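Local coordinates for protein putative isomerase YbhH (Escherichia coli, PDB 6OTV) that probably acts as an isomerase related to PrpF and to diaminopimelate epimerase, although its substrate and reaction are not established, at residues E216-K221 with R266-H271; D186-C191 with A203-K208; M194-V199 with M246-P251; G12-A17 with N54-K59. All coordinates share one frame; numbering follows the deposited sequence.

Contact 1 of 4, residues E216-K221 with R266-H271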
loop_
_atom_site.group_PDB
_atom_site.type_symbol
_atom_site.label_atom_id
_atom_site.label_comp_id
_atom_site.label_asym_id
_atom_site.label_seq_id
_atom_site.Cartn_x
_atom_site.Cartn_y
_atom_site.Cartn_z
ATOM N N GLU A 216 -39.290 -2.064 -14.032
ATOM C CA GLU A 216 -39.694 -2.788 -15.233
ATOM C C GLU A 216 -38.776 -3.975 -15.498
ATOM O O GLU A 216 -39.226 -5.027 -15.965
ATOM C CB GLU A 216 -39.707 -1.846 -16.435
ATOM C CG GLU A 216 -40.579 -0.616 -16.262
ATOM C CD GLU A 216 -40.387 0.389 -17.382
ATOM O OE1 GLU A 216 -39.509 0.162 -18.242
ATOM O OE2 GLU A 216 -41.111 1.407 -17.403
ATOM N N LEU A 217 -37.482 -3.824 -15.208
ATOM C CA LEU A 217 -36.550 -4.927 -15.412
ATOM C C LEU A 217 -36.793 -6.046 -14.407
ATOM O O LEU A 217 -36.641 -7.228 -14.739
ATOM C CB LEU A 217 -35.111 -4.423 -15.318
ATOM C CG LEU A 217 -34.691 -3.400 -16.374
ATOM C CD1 LEU A 217 -33.302 -2.876 -16.068
ATOM C CD2 LEU A 217 -34.741 -4.011 -17.769
ATOM N N ASP A 218 -37.171 -5.694 -13.175
ATOM C CA ASP A 218 -37.450 -6.716 -12.171
ATOM C C ASP A 218 -38.736 -7.474 -12.479
ATOM O O ASP A 218 -38.876 -8.637 -12.084
ATOM C CB ASP A 218 -37.524 -6.084 -10.781
ATOM C CG ASP A 218 -36.178 -5.581 -10.299
ATOM O OD1 ASP A 218 -35.149 -6.137 -10.738
ATOM O OD2 ASP A 218 -36.149 -4.635 -9.483
ATOM N N ALA A 219 -39.681 -6.842 -13.180
ATOM C CA ALA A 219 -40.929 -7.520 -13.511
ATOM C C ALA A 219 -40.737 -8.547 -14.620
ATOM O O ALA A 219 -41.431 -9.570 -14.641
ATOM C CB ALA A 219 -41.993 -6.499 -13.913
ATOM N N ASP A 220 -39.812 -8.295 -15.546
ATOM C CA ASP A 220 -39.542 -9.234 -16.627
ATOM C C ASP A 220 -38.868 -10.483 -16.077
ATOM O O ASP A 220 -37.636 -10.560 -16.033
ATOM C CB ASP A 220 -38.672 -8.577 -17.702
ATOM C CG ASP A 220 -38.668 -9.351 -19.010
ATOM O OD1 ASP A 220 -38.669 -10.600 -18.981
ATOM O OD2 ASP A 220 -38.663 -8.704 -20.076
ATOM N N LYS A 221 -39.671 -11.468 -15.663
ATOM C CA LYS A 221 -39.115 -12.680 -15.070
ATOM C C LYS A 221 -38.374 -13.526 -16.098
ATOM O O LYS A 221 -37.452 -14.268 -15.739
ATOM C CB LYS A 221 -40.223 -13.495 -14.403
ATOM C CG LYS A 221 -40.308 -13.298 -12.892
ATOM C CD LYS A 221 -40.537 -11.837 -12.526
ATOM C CE LYS A 221 -40.404 -11.604 -11.027
ATOM N NZ LYS A 221 -39.031 -11.907 -10.534
ATOM N N ARG A 266 -27.157 -1.070 -16.284
ATOM C CA ARG A 266 -28.175 -1.547 -15.353
ATOM C C ARG A 266 -27.503 -2.579 -14.457
ATOM O O ARG A 266 -27.123 -3.657 -14.926
ATOM C CB ARG A 266 -29.377 -2.143 -16.088
ATOM C CG ARG A 266 -30.235 -1.109 -16.805
ATOM C CD ARG A 266 -30.810 -0.103 -15.818
ATOM N NE ARG A 266 -31.632 0.916 -16.467
ATOM C CZ ARG A 266 -31.179 2.095 -16.889
ATOM N NH1 ARG A 266 -29.900 2.417 -16.742
ATOM N NH2 ARG A 266 -32.009 2.958 -17.462
ATOM N N TYR A 267 -27.358 -2.247 -13.178
ATOM C CA TYR A 267 -26.525 -2.997 -12.243
ATOM C C TYR A 267 -27.397 -3.950 -11.431
ATOM O O TYR A 267 -28.272 -3.509 -10.679
ATOM C CB TYR A 267 -25.775 -2.026 -11.328
ATOM C CG TYR A 267 -24.704 -2.637 -10.450
ATOM C CD1 TYR A 267 -23.492 -3.052 -10.984
ATOM C CD2 TYR A 267 -24.891 -2.760 -9.078
ATOM C CE1 TYR A 267 -22.502 -3.597 -10.181
ATOM C CE2 TYR A 267 -23.908 -3.303 -8.265
ATOM C CZ TYR A 267 -22.715 -3.719 -8.822
ATOM O OH TYR A 267 -21.734 -4.260 -8.019
ATOM N N PHE A 268 -27.155 -5.249 -11.573
ATOM C CA PHE A 268 -27.930 -6.259 -10.866
ATOM C C PHE A 268 -27.162 -6.771 -9.652
ATOM O O PHE A 268 -25.948 -6.988 -9.716
ATOM C CB PHE A 268 -28.302 -7.408 -11.804
ATOM C CG PHE A 268 -29.401 -7.056 -12.768
ATOM C CD1 PHE A 268 -30.726 -7.313 -12.450
ATOM C CD2 PHE A 268 -29.116 -6.442 -13.978
ATOM C CE1 PHE A 268 -31.744 -6.982 -13.329
ATOM C CE2 PHE A 268 -30.131 -6.108 -14.861
ATOM C CZ PHE A 268 -31.445 -6.379 -14.536
ATOM N N MET A 269 -27.885 -6.978 -8.542
ATOM C CA MET A 269 -27.243 -7.132 -7.239
ATOM C C MET A 269 -27.394 -8.492 -6.557
ATOM O O MET A 269 -27.523 -8.528 -5.326
ATOM C CB MET A 269 -27.787 -6.069 -6.281
ATOM C CG MET A 269 -27.844 -4.663 -6.849
ATOM S SD MET A 269 -28.770 -3.543 -5.776
ATOM C CE MET A 269 -30.415 -4.241 -5.880
ATOM N N PRO A 270 -27.367 -9.634 -7.270
ATOM C CA PRO A 270 -27.324 -9.976 -8.694
ATOM C C PRO A 270 -28.706 -10.245 -9.277
ATOM O O PRO A 270 -28.840 -10.423 -10.487
ATOM C CB PRO A 270 -26.468 -11.251 -8.722
ATOM C CG PRO A 270 -26.125 -11.563 -7.281
ATOM C CD PRO A 270 -27.117 -10.829 -6.455
ATOM N N HIS A 271 -29.721 -10.276 -8.415
ATOM C CA HIS A 271 -31.073 -10.622 -8.835
ATOM C C HIS A 271 -31.900 -9.388 -9.184
ATOM O O HIS A 271 -32.557 -9.357 -10.229
ATOM C CB HIS A 271 -31.771 -11.435 -7.740
ATOM C CG HIS A 271 -30.947 -12.565 -7.202
ATOM N ND1 HIS A 271 -30.499 -13.603 -7.990
ATOM C CD2 HIS A 271 -30.498 -12.823 -5.951
ATOM C CE1 HIS A 271 -29.805 -14.449 -7.249
ATOM N NE2 HIS A 271 -29.790 -13.998 -6.007
#

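Contact 2 of 4, residues D186-C191 with A203-K208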
loop_
_atom_site.group_PDB
_atom_site.type_symbol
_atom_site.label_atom_id
_atom_site.label_comp_id
_atom_site.label_asym_id
_atom_site.label_seq_id
_atom_site.Cartn_x
_atom_site.Cartn_y
_atom_site.Cartn_z
ATOM N N ASP A 186 -24.872 -18.030 -26.398
ATOM C CA ASP A 186 -24.695 -17.284 -27.646
ATOM C C ASP A 186 -24.758 -15.774 -27.430
ATOM O O ASP A 186 -25.161 -15.025 -28.323
ATOM C CB ASP A 186 -25.718 -17.721 -28.701
ATOM C CG ASP A 186 -25.663 -19.210 -28.976
ATOM O OD1 ASP A 186 -24.545 -19.767 -29.007
ATOM O OD2 ASP A 186 -26.736 -19.826 -29.152
ATOM N N VAL A 187 -24.354 -15.314 -26.251
ATOM C CA VAL A 187 -24.327 -13.898 -25.911
ATOM C C VAL A 187 -22.883 -13.514 -25.611
ATOM O O VAL A 187 -22.280 -14.062 -24.683
ATOM C CB VAL A 187 -25.232 -13.569 -24.712
ATOM C CG1 VAL A 187 -25.152 -12.086 -24.376
ATOM C CG2 VAL A 187 -26.667 -13.987 -24.993
ATOM N N PRO A 188 -22.282 -12.588 -26.358
ATOM C CA PRO A 188 -20.908 -12.157 -26.050
ATOM C C PRO A 188 -20.888 -11.311 -24.786
ATOM O O PRO A 188 -21.549 -10.274 -24.713
ATOM C CB PRO A 188 -20.506 -11.344 -27.286
ATOM C CG PRO A 188 -21.803 -10.829 -27.826
ATOM C CD PRO A 188 -22.830 -11.897 -27.539
ATOM N N VAL A 189 -20.130 -11.760 -23.785
ATOM C CA VAL A 189 -20.017 -11.062 -22.512
ATOM C C VAL A 189 -18.540 -10.877 -22.181
ATOM O O VAL A 189 -17.654 -11.396 -22.860
ATOM C CB VAL A 189 -20.735 -11.803 -21.364
ATOM C CG1 VAL A 189 -22.194 -12.068 -21.721
ATOM C CG2 VAL A 189 -20.005 -13.096 -21.022
ATOM N N THR A 190 -18.286 -10.118 -21.116
ATOM C CA THR A 190 -16.938 -9.908 -20.605
ATOM C C THR A 190 -16.922 -10.162 -19.105
ATOM O O THR A 190 -17.716 -9.575 -18.362
ATOM C CB THR A 190 -16.433 -8.491 -20.904
ATOM O OG1 THR A 190 -16.062 -8.397 -22.285
ATOM C CG2 THR A 190 -15.227 -8.158 -20.037
ATOM N N CYS A 191 -16.025 -11.040 -18.669
ATOM C CA CYS A 191 -15.835 -11.339 -17.258
ATOM C C CYS A 191 -14.596 -10.601 -16.769
ATOM O O CYS A 191 -13.486 -10.862 -17.244
ATOM C CB CYS A 191 -15.700 -12.843 -17.034
ATOM S SG CYS A 191 -17.149 -13.788 -17.556
ATOM N N ALA A 203 -27.228 -5.174 -23.275
ATOM C CA ALA A 203 -28.666 -5.257 -23.037
ATOM C C ALA A 203 -29.415 -5.718 -24.283
ATOM O O ALA A 203 -30.387 -6.479 -24.186
ATOM C CB ALA A 203 -29.196 -3.906 -22.562
ATOM N N GLU A 204 -28.973 -5.276 -25.464
ATOM C CA GLU A 204 -29.693 -5.598 -26.692
ATOM C C GLU A 204 -29.661 -7.089 -27.001
ATOM O O GLU A 204 -30.590 -7.606 -27.631
ATOM C CB GLU A 204 -29.123 -4.797 -27.863
ATOM C CG GLU A 204 -29.412 -3.307 -27.784
ATOM C CD GLU A 204 -28.850 -2.537 -28.963
ATOM O OE1 GLU A 204 -28.442 -3.175 -29.955
ATOM O OE2 GLU A 204 -28.812 -1.292 -28.895
ATOM N N TYR A 205 -28.617 -7.797 -26.570
ATOM C CA TYR A 205 -28.567 -9.233 -26.818
ATOM C C TYR A 205 -29.566 -10.010 -25.974
ATOM O O TYR A 205 -29.813 -11.185 -26.263
ATOM C CB TYR A 205 -27.152 -9.760 -26.582
ATOM C CG TYR A 205 -26.295 -9.729 -27.827
ATOM C CD1 TYR A 205 -25.475 -8.641 -28.108
ATOM C CD2 TYR A 205 -26.316 -10.785 -28.729
ATOM C CE1 TYR A 205 -24.693 -8.613 -29.250
ATOM C CE2 TYR A 205 -25.541 -10.767 -29.871
ATOM C CZ TYR A 205 -24.732 -9.680 -30.128
ATOM O OH TYR A 205 -23.961 -9.668 -31.269
ATOM N N LEU A 206 -30.152 -9.388 -24.951
ATOM C CA LEU A 206 -31.224 -9.999 -24.178
ATOM C C LEU A 206 -32.582 -9.391 -24.507
ATOM O O LEU A 206 -33.526 -9.530 -23.724
ATOM C CB LEU A 206 -30.935 -9.881 -22.681
ATOM C CG LEU A 206 -29.652 -10.554 -22.186
ATOM C CD1 LEU A 206 -29.597 -10.533 -20.669
ATOM C CD2 LEU A 206 -29.539 -11.982 -22.712
ATOM N N GLY A 207 -32.697 -8.715 -25.650
ATOM C CA GLY A 207 -33.965 -8.144 -26.057
ATOM C C GLY A 207 -34.375 -6.902 -25.305
ATOM O O GLY A 207 -35.564 -6.575 -25.270
ATOM N N LYS A 208 -33.424 -6.194 -24.701
ATOM C CA LYS A 208 -33.703 -4.997 -23.926
ATOM C C LYS A 208 -32.937 -3.815 -24.500
ATOM O O LYS A 208 -31.841 -3.970 -25.048
ATOM C CB LYS A 208 -33.328 -5.194 -22.449
ATOM C CG LYS A 208 -34.242 -6.156 -21.713
ATOM C CD LYS A 208 -35.671 -5.643 -21.731
ATOM C CE LYS A 208 -36.615 -6.623 -21.078
ATOM N NZ LYS A 208 -38.011 -6.105 -21.024
#

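Contact 3 of 4, residues M194-V199 with M246-P251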
loop_
_atom_site.group_PDB
_atom_site.type_symbol
_atom_site.label_atom_id
_atom_site.label_comp_id
_atom_site.label_asym_id
_atom_site.label_seq_id
_atom_site.Cartn_x
_atom_site.Cartn_y
_atom_site.Cartn_z
ATOM N N MET A 194 -12.526 -6.154 -11.290
ATOM C CA MET A 194 -11.931 -4.860 -10.951
ATOM C C MET A 194 -12.796 -4.232 -9.863
ATOM O O MET A 194 -13.896 -3.747 -10.148
ATOM C CB MET A 194 -11.830 -3.950 -12.172
ATOM C CG MET A 194 -10.515 -4.057 -12.929
ATOM S SD MET A 194 -9.107 -3.410 -12.000
ATOM C CE MET A 194 -9.551 -1.682 -11.854
ATOM N N ALA A 195 -12.302 -4.266 -8.621
ATOM C CA ALA A 195 -13.018 -3.797 -7.434
ATOM C C ALA A 195 -14.258 -4.640 -7.146
ATOM O O ALA A 195 -14.749 -4.663 -6.013
ATOM C CB ALA A 195 -13.397 -2.318 -7.569
ATOM N N MET A 196 -14.759 -5.343 -8.153
ATOM C CA MET A 196 -15.932 -6.195 -8.029
ATOM C C MET A 196 -15.952 -7.170 -9.200
ATOM O O MET A 196 -15.752 -6.757 -10.349
ATOM C CB MET A 196 -17.214 -5.358 -8.000
ATOM C CG MET A 196 -18.505 -6.169 -7.981
ATOM S SD MET A 196 -18.748 -7.090 -6.446
ATOM C CE MET A 196 -18.894 -5.748 -5.271
ATOM N N PRO A 197 -16.154 -8.464 -8.955
ATOM C CA PRO A 197 -16.359 -9.404 -10.068
ATOM C C PRO A 197 -17.704 -9.139 -10.728
ATOM O O PRO A 197 -18.749 -9.216 -10.080
ATOM C CB PRO A 197 -16.324 -10.779 -9.388
ATOM C CG PRO A 197 -15.698 -10.542 -8.049
ATOM C CD PRO A 197 -16.080 -9.153 -7.657
ATOM N N VAL A 198 -17.674 -8.805 -12.017
ATOM C CA VAL A 198 -18.892 -8.537 -12.771
ATOM C C VAL A 198 -18.830 -9.276 -14.098
ATOM O O VAL A 198 -17.752 -9.593 -14.610
ATOM C CB VAL A 198 -19.121 -7.025 -13.017
ATOM C CG1 VAL A 198 -19.168 -6.254 -11.702
ATOM C CG2 VAL A 198 -18.059 -6.461 -13.949
ATOM N N VAL A 199 -20.006 -9.553 -14.651
ATOM C CA VAL A 199 -20.141 -10.076 -16.005
ATOM C C VAL A 199 -20.904 -9.035 -16.813
ATOM O O VAL A 199 -22.053 -8.704 -16.492
ATOM C CB VAL A 199 -20.837 -11.449 -16.030
ATOM C CG1 VAL A 199 -22.027 -11.477 -15.082
ATOM C CG2 VAL A 199 -21.259 -11.808 -17.445
ATOM N N MET A 246 -24.368 -17.061 -3.823
ATOM C CA MET A 246 -23.448 -15.948 -3.670
ATOM C C MET A 246 -24.006 -14.708 -4.357
ATOM O O MET A 246 -24.855 -14.787 -5.248
ATOM C CB MET A 246 -22.074 -16.292 -4.249
ATOM C CG MET A 246 -21.317 -17.349 -3.457
ATOM S SD MET A 246 -20.284 -18.437 -4.465
ATOM C CE MET A 246 -18.821 -17.431 -4.711
ATOM N N VAL A 247 -23.517 -13.547 -3.922
ATOM C CA VAL A 247 -23.915 -12.269 -4.499
ATOM C C VAL A 247 -22.953 -11.814 -5.589
ATOM O O VAL A 247 -23.060 -10.682 -6.069
ATOM C CB VAL A 247 -24.062 -11.189 -3.413
ATOM C CG1 VAL A 247 -25.177 -11.559 -2.441
ATOM C CG2 VAL A 247 -22.754 -10.985 -2.660
ATOM N N ILE A 248 -22.007 -12.662 -5.979
ATOM C CA ILE A 248 -21.090 -12.349 -7.071
ATOM C C ILE A 248 -21.117 -13.498 -8.077
ATOM O O ILE A 248 -21.443 -14.635 -7.703
ATOM C CB ILE A 248 -19.665 -12.095 -6.546
ATOM C CG1 ILE A 248 -19.145 -13.351 -5.844
ATOM C CG2 ILE A 248 -19.635 -10.902 -5.604
ATOM C CD1 ILE A 248 -17.693 -13.314 -5.490
ATOM N N PRO A 249 -20.808 -13.255 -9.369
ATOM C CA PRO A 249 -20.507 -11.930 -9.929
ATOM C C PRO A 249 -21.765 -11.097 -10.109
ATOM O O PRO A 249 -22.845 -11.661 -10.267
ATOM C CB PRO A 249 -19.876 -12.259 -11.280
ATOM C CG PRO A 249 -20.582 -13.505 -11.691
ATOM C CD PRO A 249 -20.716 -14.302 -10.405
ATOM N N LYS A 250 -21.629 -9.779 -10.064
ATOM C CA LYS A 250 -22.766 -8.901 -10.293
ATOM C C LYS A 250 -22.961 -8.719 -11.794
ATOM O O LYS A 250 -22.078 -8.163 -12.457
ATOM C CB LYS A 250 -22.541 -7.551 -9.630
ATOM C CG LYS A 250 -22.343 -7.608 -8.129
ATOM C CD LYS A 250 -23.590 -7.171 -7.370
ATOM C CE LYS A 250 -23.276 -6.904 -5.893
ATOM N NZ LYS A 250 -22.609 -8.067 -5.239
ATOM N N PRO A 251 -24.073 -9.179 -12.368
ATOM C CA PRO A 251 -24.297 -8.963 -13.803
ATOM C C PRO A 251 -24.668 -7.517 -14.088
ATOM O O PRO A 251 -25.384 -6.875 -13.316
ATOM C CB PRO A 251 -25.449 -9.921 -14.133
ATOM C CG PRO A 251 -26.159 -10.117 -12.841
ATOM C CD PRO A 251 -25.117 -10.024 -11.763
#

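Contact 4 of 4, residues G12-A17 with N54-K59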
loop_
_atom_site.group_PDB
_atom_site.type_symbol
_atom_site.label_atom_id
_atom_site.label_comp_id
_atom_site.label_asym_id
_atom_site.label_seq_id
_atom_site.Cartn_x
_atom_site.Cartn_y
_atom_site.Cartn_z
ATOM N N GLY A 12 -21.441 10.785 0.449
ATOM C CA GLY A 12 -21.944 10.717 -0.912
ATOM C C GLY A 12 -23.459 10.765 -0.906
ATOM O O GLY A 12 -24.071 11.697 -0.370
ATOM N N THR A 13 -24.083 9.744 -1.493
ATOM C CA THR A 13 -25.535 9.630 -1.554
ATOM C C THR A 13 -26.095 8.741 -0.451
ATOM O O THR A 13 -27.228 8.260 -0.564
ATOM C CB THR A 13 -25.965 9.098 -2.920
ATOM O OG1 THR A 13 -25.390 7.801 -3.129
ATOM C CG2 THR A 13 -25.506 10.033 -4.019
ATOM N N SER A 14 -25.324 8.504 0.605
ATOM C CA SER A 14 -25.740 7.675 1.724
ATOM C C SER A 14 -25.571 8.458 3.015
ATOM O O SER A 14 -24.893 9.488 3.058
ATOM C CB SER A 14 -24.938 6.367 1.785
ATOM O OG SER A 14 -25.221 5.543 0.669
ATOM N N ARG A 15 -26.186 7.947 4.079
ATOM C CA ARG A 15 -26.121 8.569 5.394
ATOM C C ARG A 15 -26.177 7.481 6.457
ATOM O O ARG A 15 -26.845 6.459 6.280
ATOM C CB ARG A 15 -27.270 9.563 5.587
ATOM C CG ARG A 15 -27.144 10.466 6.798
ATOM C CD ARG A 15 -28.428 11.255 6.973
ATOM N NE ARG A 15 -29.493 10.413 7.508
ATOM C CZ ARG A 15 -30.790 10.626 7.309
ATOM N NH1 ARG A 15 -31.194 11.650 6.567
ATOM N NH2 ARG A 15 -31.683 9.805 7.842
ATOM N N GLY A 16 -25.474 7.704 7.562
ATOM C CA GLY A 16 -25.522 6.743 8.647
ATOM C C GLY A 16 -24.589 7.123 9.777
ATOM O O GLY A 16 -24.041 8.228 9.820
ATOM N N ALA A 17 -24.422 6.181 10.702
ATOM C CA ALA A 17 -23.597 6.399 11.880
ATOM C C ALA A 17 -22.139 6.089 11.587
ATOM O O ALA A 17 -21.819 5.094 10.928
ATOM C CB ALA A 17 -24.064 5.538 13.052
ATOM N N ASN A 54 -34.658 3.891 5.099
ATOM C CA ASN A 54 -34.281 3.550 3.740
ATOM C C ASN A 54 -32.873 2.972 3.766
ATOM O O ASN A 54 -32.043 3.412 4.573
ATOM C CB ASN A 54 -34.337 4.797 2.837
ATOM C CG ASN A 54 -34.111 4.479 1.369
ATOM O OD1 ASN A 54 -32.973 4.331 0.922
ATOM N ND2 ASN A 54 -35.197 4.384 0.611
ATOM N N PRO A 55 -32.576 1.975 2.928
ATOM C CA PRO A 55 -31.215 1.407 2.920
ATOM C C PRO A 55 -30.121 2.450 2.754
ATOM O O PRO A 55 -29.038 2.305 3.337
ATOM C CB PRO A 55 -31.251 0.436 1.731
ATOM C CG PRO A 55 -32.688 0.060 1.595
ATOM C CD PRO A 55 -33.474 1.281 1.985
ATOM N N LEU A 56 -30.375 3.510 1.984
ATOM C CA LEU A 56 -29.380 4.558 1.802
ATOM C C LEU A 56 -29.105 5.334 3.083
ATOM O O LEU A 56 -28.025 5.918 3.218
ATOM C CB LEU A 56 -29.831 5.515 0.697
ATOM C CG LEU A 56 -29.849 4.919 -0.714
ATOM C CD1 LEU A 56 -30.291 5.957 -1.728
ATOM C CD2 LEU A 56 -28.480 4.361 -1.083
ATOM N N THR A 57 -30.047 5.345 4.027
ATOM C CA THR A 57 -29.915 6.106 5.263
ATOM C C THR A 57 -29.930 5.196 6.487
ATOM O O THR A 57 -30.341 5.608 7.574
ATOM C CB THR A 57 -31.019 7.158 5.365
ATOM O OG1 THR A 57 -32.294 6.509 5.309
ATOM C CG2 THR A 57 -30.917 8.157 4.217
ATOM N N SER A 58 -29.479 3.957 6.323
ATOM C CA SER A 58 -29.457 2.974 7.399
ATOM C C SER A 58 -28.145 2.197 7.351
ATOM O O SER A 58 -28.118 0.966 7.356
ATOM C CB SER A 58 -30.664 2.041 7.302
ATOM O OG SER A 58 -30.720 1.162 8.413
ATOM N N LYS A 59 -27.034 2.928 7.306
ATOM C CA LYS A 59 -25.710 2.345 7.167
ATOM C C LYS A 59 -24.845 2.713 8.366
ATOM O O LYS A 59 -25.128 3.669 9.094
ATOM C CB LYS A 59 -25.039 2.813 5.868
ATOM C CG LYS A 59 -25.823 2.486 4.596
ATOM C CD LYS A 59 -25.061 2.946 3.357
ATOM C CE LYS A 59 -25.829 2.669 2.072
ATOM N NZ LYS A 59 -25.955 1.213 1.812
HETATM O O HOH W 1 -29.394 8.027 9.136
#

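Contact 1 of 4, residues E216-K221 with R266-H271
In the diaminopimelate epimerase-like fold of this protein, Leu217 of the short helix 214-219 packs on Arg266 at the end of strand 263-267 and on Phe268 just past it. One methyl does most of the work. Leu217 CD1 lies 3.6 Å from Arg266 CG and 3.7 Å from Arg266 CD, and the two side chains are roughly perpendicular. The arginine chain is bent at chi2 (-61°), which brings CD round beside that methyl. Leu217 CD1 also lies at the edge of the guanidinium, near its plane. The arginine thus offers its aliphatic part to the helix, while its polar end is held elsewhere: NE bonds to Glu212 O and NH1 to Asn264 OD1. Phe268 adds a second, slacker apolar contact, its CZ 4.2 Å from Leu217 CB, with the ring neither face-on nor edge-on to the leucine. Leu224 and Ile227 of helix 221-237 and Pro251 of strand 250-255 also pack on this ring. No hydrogen bond links the two segments directly. Asp218 instead makes its polar link just beyond them, where OD1 accepts from Cys273 N and so ties the helix to the chain following His271. That same carboxylate oxygen, Asp218 OD1, passes obliquely by the phenyl ring, 4.4 Å from Phe268 CE1.

Contact 2 of 4, residues D186-C191 with A203-K208
Pro188 and Tyr205 form a CH-pi contact between strand 187-193 and the turn that follows its hairpin partner, strand 197-202. Pro188 CD stands over the centre of the phenol ring, 3.8 Å from the centroid of Tyr205 and only 11° off the ring normal. Pro188 CG reaches the same ring farther out, 3.9 Å from Tyr205 CZ, so one side of the pyrrolidine bears on the aromatic face.

Purely aliphatic contacts continue the surface inward. With its CG1 anti to the backbone N (chi1 179°), Val187 sets that methyl 3.8 Å from Tyr205 CB, and the two side chains run antiparallel alongside each other. The other valine methyl, Val187 CG2, comes 4.2 Å from Leu206 CD2. Leu206 also rests on Ile201 of strand 197-202 and on Leu223 and Ile227 of helix 221-237.

Hydrogen bonds serve the turn internally. Ala203 O accepts from Leu206 N at 3.0 Å and from Lys208 N at 3.1 Å, the donors arriving from opposite faces of the carbonyl plane. With Gly207 N bonded to Glu204 O at 3.1 Å and Gly207 at positive phi, the pattern is that of a Schellman motif.

No hydrogen bond spans the two segments, which implies that the turn, shaped by its own backbone, adheres to the strand through apolar burial; the CH-pi contact probably helps to orient the tyrosine ring, which is otherwise at the surface.

Contact 3 of 4, residues M194-V199 with M246-P251
Pro197 and Lys250 begin the tight part of this contact, a parallel pairing of strands 197-202 and 250-255. Lys250 N donates to Pro197 O at 2.9 Å in the carbonyl plane, with an N-H...O angle of 154°. A weak bond follows from Val199 N to Lys250 O at 3.3 Å. The same Lys250 O lies 3.2 Å from Val198 CA, completing the close backbone fit. Val199 packs against the partner strand: chi1 of 43° sets CG1 between its own backbone N and carbonyl carbon, 3.6 Å from Pro251 CA. Pro249, preceded by a cis peptide bond, lays its CB 3.5 Å from Pro197 O.

The side chains of Met196 and Lys250, both partly exposed, form the looser side. The bent methionine chain brings SD within 4.0 Å of Lys250 CG and within the same distance of Ile248 CG2, the methionine side chain running aslant of both. The lysine curls back so that NZ donates to Val247 O at 2.8 Å, from above the carbonyl plane. A bound acetate, most likely picked up from the crystallisation solution, lies near the Met196 side chain. Val198 touches Ala284 of helix 279-290, whereas Val199 touches Ala234 of helix 221-237. Helices thus cover both faces of the parallel pair, consistent with a curled mixed sheet packed with helix in a lobe of the diaminopimelate epimerase-like fold.

Contact 4 of 4, residues G12-A17 with N54-K59
A backbone bond from Arg15 to Leu56 leads up to the parallel bridge of Gly16 with Lys59, where strand 14-20 receives the chain entering strand 59-65 in the diaminopimelate epimerase-like fold. The second segment starts with an Asx turn: Asn54 OD1 accepts from Leu56 N at 2.9 Å, which closes the turn at the head of the short 3-10 segment of Pro55 and Leu56. Leu56 then presents its carbonyl to the strand, and Leu56 O takes the hydrogen bond of Arg15 N at 2.9 Å in the carbonyl plane, with an N-H...O angle of 157°. Leu56 CD2 comes 3.9 Å from Ser14 OG.

Thr57 carries the main side-chain contact. Its CG2 methyl sits over the centre of the Arg15 guanidinium, 3.9 Å above the plane. The arginine is bent at chi3 (75°), which turns NE back to a water at the edge of the group, 2.9 Å from Arg15 NE. This water donates in turn to Thr57 O, so the methyl lies over one face and the water at the edge.

Ser58 turns away from the strand, and its OG has Val80 O as its strongest partner. Lys59 returns to it: its CE lies 3.3 Å from Ser14 OG, while NZ goes on to Gln79 OE1. A phosphate, probably a component of the crystallisation medium, lies near the Ser14 side chain. Gly16, which has no side chain to intervene, brings its CA within 3.1 Å of Lys59 O, and that same oxygen accepts from Ala17 N at 3.1 Å with an N-H...O angle of 141°.

How the contacts relate
Contact 4 comes first in the chain and closes before the others open. It lies across the chain's centre from contacts 2 and 3, with centres about 33 and 22 Å away. Contacts 1, 2 and 3 form a connected group, their centres about 14 to 16 Å apart, and the segments of contact 3 alternate along the chain with those of contacts 1 and 2. They follow a run of neighbouring strands, 187-193, 197-202, 250-255 and 263-267. Lys208 NZ of contact 2 forms a salt bridge with Asp220 OD2 of contact 1 at 2.8 Å, and Phe268 N probably bonds to Pro251 O of contact 3. Contacts 1 to 3 thus share one region of the fold, while contact 4 lies apart.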